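Local coordinates for protein thymidylate synthase thyX (Helicobacter pylori, PDB 3N3Y) that probably catalyses the reductive methylation of dUMP to dTMP as a homotetramer that binds FAD, with methylenetetrahydrofolate as the methyl donor and NADPH as reductant, at residues Y65-K70 / D200-E205. Sequence-based numbering, arbitrary orientation.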
loop_
_atom_site.group_PDB
_atom_site.type_symbol
_atom_site.label_atom_id
_atom_site.label_comp_id
_atom_site.label_asym_id
_atom_site.label_seq_id
_atom_site.Cartn_x
_atom_site.Cartn_y
_atom_site.Cartn_z
ATOM N N TYR A 65 -9.166 13.256 2.980
ATOM C CA TYR A 65 -10.425 13.820 2.471
ATOM C C TYR A 65 -11.474 12.754 2.199
ATOM O O TYR A 65 -11.205 11.790 1.491
ATOM C CB TYR A 65 -10.161 14.576 1.187
ATOM C CG TYR A 65 -9.128 15.649 1.353
ATOM C CD1 TYR A 65 -9.474 16.908 1.855
ATOM C CD2 TYR A 65 -7.808 15.411 1.024
ATOM C CE1 TYR A 65 -8.526 17.903 1.998
ATOM C CE2 TYR A 65 -6.847 16.395 1.171
ATOM C CZ TYR A 65 -7.210 17.634 1.666
ATOM O OH TYR A 65 -6.247 18.598 1.808
ATOM N N ASN A 66 -12.657 12.932 2.775
ATOM C CA ASN A 66 -13.808 12.084 2.488
ATOM C C ASN A 66 -14.773 12.725 1.489
ATOM O O ASN A 66 -15.452 13.697 1.809
ATOM C CB ASN A 66 -14.564 11.768 3.771
ATOM C CG ASN A 66 -13.648 11.341 4.894
ATOM O OD1 ASN A 66 -13.264 12.153 5.737
ATOM N ND2 ASN A 66 -13.281 10.059 4.908
ATOM N N PHE A 67 -14.855 12.152 0.295
ATOM C CA PHE A 67 -15.727 12.660 -0.754
ATOM C C PHE A 67 -16.942 11.796 -0.999
ATOM O O PHE A 67 -16.991 10.623 -0.628
ATOM C CB PHE A 67 -14.999 12.742 -2.085
ATOM C CG PHE A 67 -13.826 13.671 -2.090
ATOM C CD1 PHE A 67 -13.998 15.021 -2.353
ATOM C CD2 PHE A 67 -12.540 13.187 -1.885
ATOM C CE1 PHE A 67 -12.922 15.869 -2.395
ATOM C CE2 PHE A 67 -11.452 14.036 -1.922
ATOM C CZ PHE A 67 -11.643 15.384 -2.175
ATOM N N GLU A 68 -17.920 12.398 -1.662
ATOM C CA GLU A 68 -19.030 11.654 -2.216
ATOM C C GLU A 68 -19.049 11.954 -3.711
ATOM O O GLU A 68 -18.930 13.104 -4.110
ATOM C CB GLU A 68 -20.331 12.073 -1.543
ATOM C CG GLU A 68 -21.482 11.110 -1.754
ATOM C CD GLU A 68 -22.848 11.792 -1.595
ATOM O OE1 GLU A 68 -23.014 12.599 -0.645
ATOM O OE2 GLU A 68 -23.751 11.528 -2.427
ATOM N N ILE A 69 -19.173 10.916 -4.535
ATOM C CA ILE A 69 -19.214 11.089 -5.984
ATOM C C ILE A 69 -20.478 10.459 -6.551
ATOM O O ILE A 69 -20.725 9.266 -6.350
ATOM C CB ILE A 69 -17.979 10.463 -6.674
ATOM C CG1 ILE A 69 -16.690 11.005 -6.041
ATOM C CG2 ILE A 69 -18.028 10.692 -8.199
ATOM C CD1 ILE A 69 -15.418 10.225 -6.392
ATOM N N LYS A 70 -21.285 11.268 -7.236
ATOM C CA LYS A 70 -22.525 10.783 -7.850
ATOM C C LYS A 70 -22.500 10.995 -9.358
ATOM O O LYS A 70 -22.055 12.032 -9.841
ATOM C CB LYS A 70 -23.767 11.462 -7.253
ATOM C CG LYS A 70 -23.749 11.596 -5.742
ATOM C CD LYS A 70 -25.159 11.512 -5.133
ATOM C CE LYS A 70 -26.077 12.619 -5.648
ATOM N NZ LYS A 70 -27.449 12.583 -5.047
ATOM N N ASP A 200 -12.580 21.254 -7.084
ATOM C CA ASP A 200 -13.566 22.255 -6.712
ATOM C C ASP A 200 -14.314 21.906 -5.426
ATOM O O ASP A 200 -14.846 22.807 -4.767
ATOM C CB ASP A 200 -14.550 22.522 -7.857
ATOM C CG ASP A 200 -13.867 23.090 -9.094
ATOM O OD1 ASP A 200 -12.680 23.488 -8.998
ATOM O OD2 ASP A 200 -14.521 23.138 -10.165
ATOM N N ALA A 201 -14.363 20.618 -5.069
ATOM C CA ALA A 201 -15.049 20.206 -3.833
ATOM C C ALA A 201 -14.200 20.467 -2.587
ATOM O O ALA A 201 -14.707 20.473 -1.469
ATOM C CB ALA A 201 -15.469 18.737 -3.888
ATOM N N LEU A 202 -12.903 20.666 -2.780
ATOM C CA LEU A 202 -12.013 20.891 -1.645
ATOM C C LEU A 202 -12.379 22.190 -0.931
ATOM O O LEU A 202 -12.869 23.130 -1.567
ATOM C CB LEU A 202 -10.558 20.947 -2.106
ATOM C CG LEU A 202 -9.936 19.653 -2.627
ATOM C CD1 LEU A 202 -8.578 19.940 -3.255
ATOM C CD2 LEU A 202 -9.821 18.624 -1.500
ATOM N N PRO A 203 -12.132 22.252 0.387
ATOM C CA PRO A 203 -12.282 23.540 1.076
ATOM C C PRO A 203 -11.315 24.529 0.435
ATOM O O PRO A 203 -10.198 24.131 0.124
ATOM C CB PRO A 203 -11.818 23.240 2.510
ATOM C CG PRO A 203 -11.640 21.748 2.598
ATOM C CD PRO A 203 -11.407 21.263 1.206
ATOM N N GLY A 204 -11.740 25.773 0.215
ATOM C CA GLY A 204 -10.875 26.774 -0.393
ATOM C C GLY A 204 -9.539 26.933 0.322
ATOM O O GLY A 204 -8.509 27.183 -0.308
ATOM N N GLU A 205 -9.558 26.772 1.643
ATOM C CA GLU A 205 -8.353 26.952 2.453
ATOM C C GLU A 205 -7.272 25.903 2.165
ATOM O O GLU A 205 -6.086 26.167 2.376
ATOM C CB GLU A 205 -8.702 27.011 3.946
ATOM C CG GLU A 205 -7.871 26.081 4.832
ATOM C CD GLU A 205 -7.185 26.815 5.992
ATOM O OE1 GLU A 205 -7.192 26.284 7.134
ATOM O OE2 GLU A 205 -6.637 27.922 5.758
#
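The Y65 ring carries L202 on one of its faces. The CD2 methyl of L202 stands 3.7 Å above the ring plane, offset toward the rim, and makes a CH-pi contact. Its line to the ring centroid is 20° off the ring normal. The nearest ring atoms are on the CD1/CE1 side, with Y65 CD1 3.8 Å from L202 CD2. P203 meets the same ring obliquely, with P203 CD 4.5 Å from Y65 CE1.

The F67 ring is met at its edge. F67 CZ lies 3.8 Å from L202 CD2, and F67 CE1 lies 4.1 Å from A201 CB, both partners near the ring plane. One methyl of L202 therefore touches the face of one ring and the edge of the next. The L202 side chain crosses that of Y65 at about a right angle. In L202, CG is anti to the carbonyl carbon (chi1 -68°) and CD1 is anti to CA (chi2 170°). CD2 is the branch that meets both rings. The contact is wholly apolar and mostly buried, and it buries 177 Å², both sides summed.

Y65 and F67 lie on strand 64-73 of the antiparallel sheet, between strands 10-16 and 163-171. A201 belongs to the last part of helix 189-201, and L202 and P203 follow in the chain. The contact thus packs this part of the helix and the residues after it onto the sheet. L175 of helix 172-182 touches both Y65 and L202, and F210 also packs on L202. Y16 of strand 10-16, a dUMP-binding residue, touches both Y65 and P203, so the contact borders a nucleotide site. The P203 side chain is about 7 Å from a bound dUMP. On the other flank, F67 packs against I170 of strand 163-171.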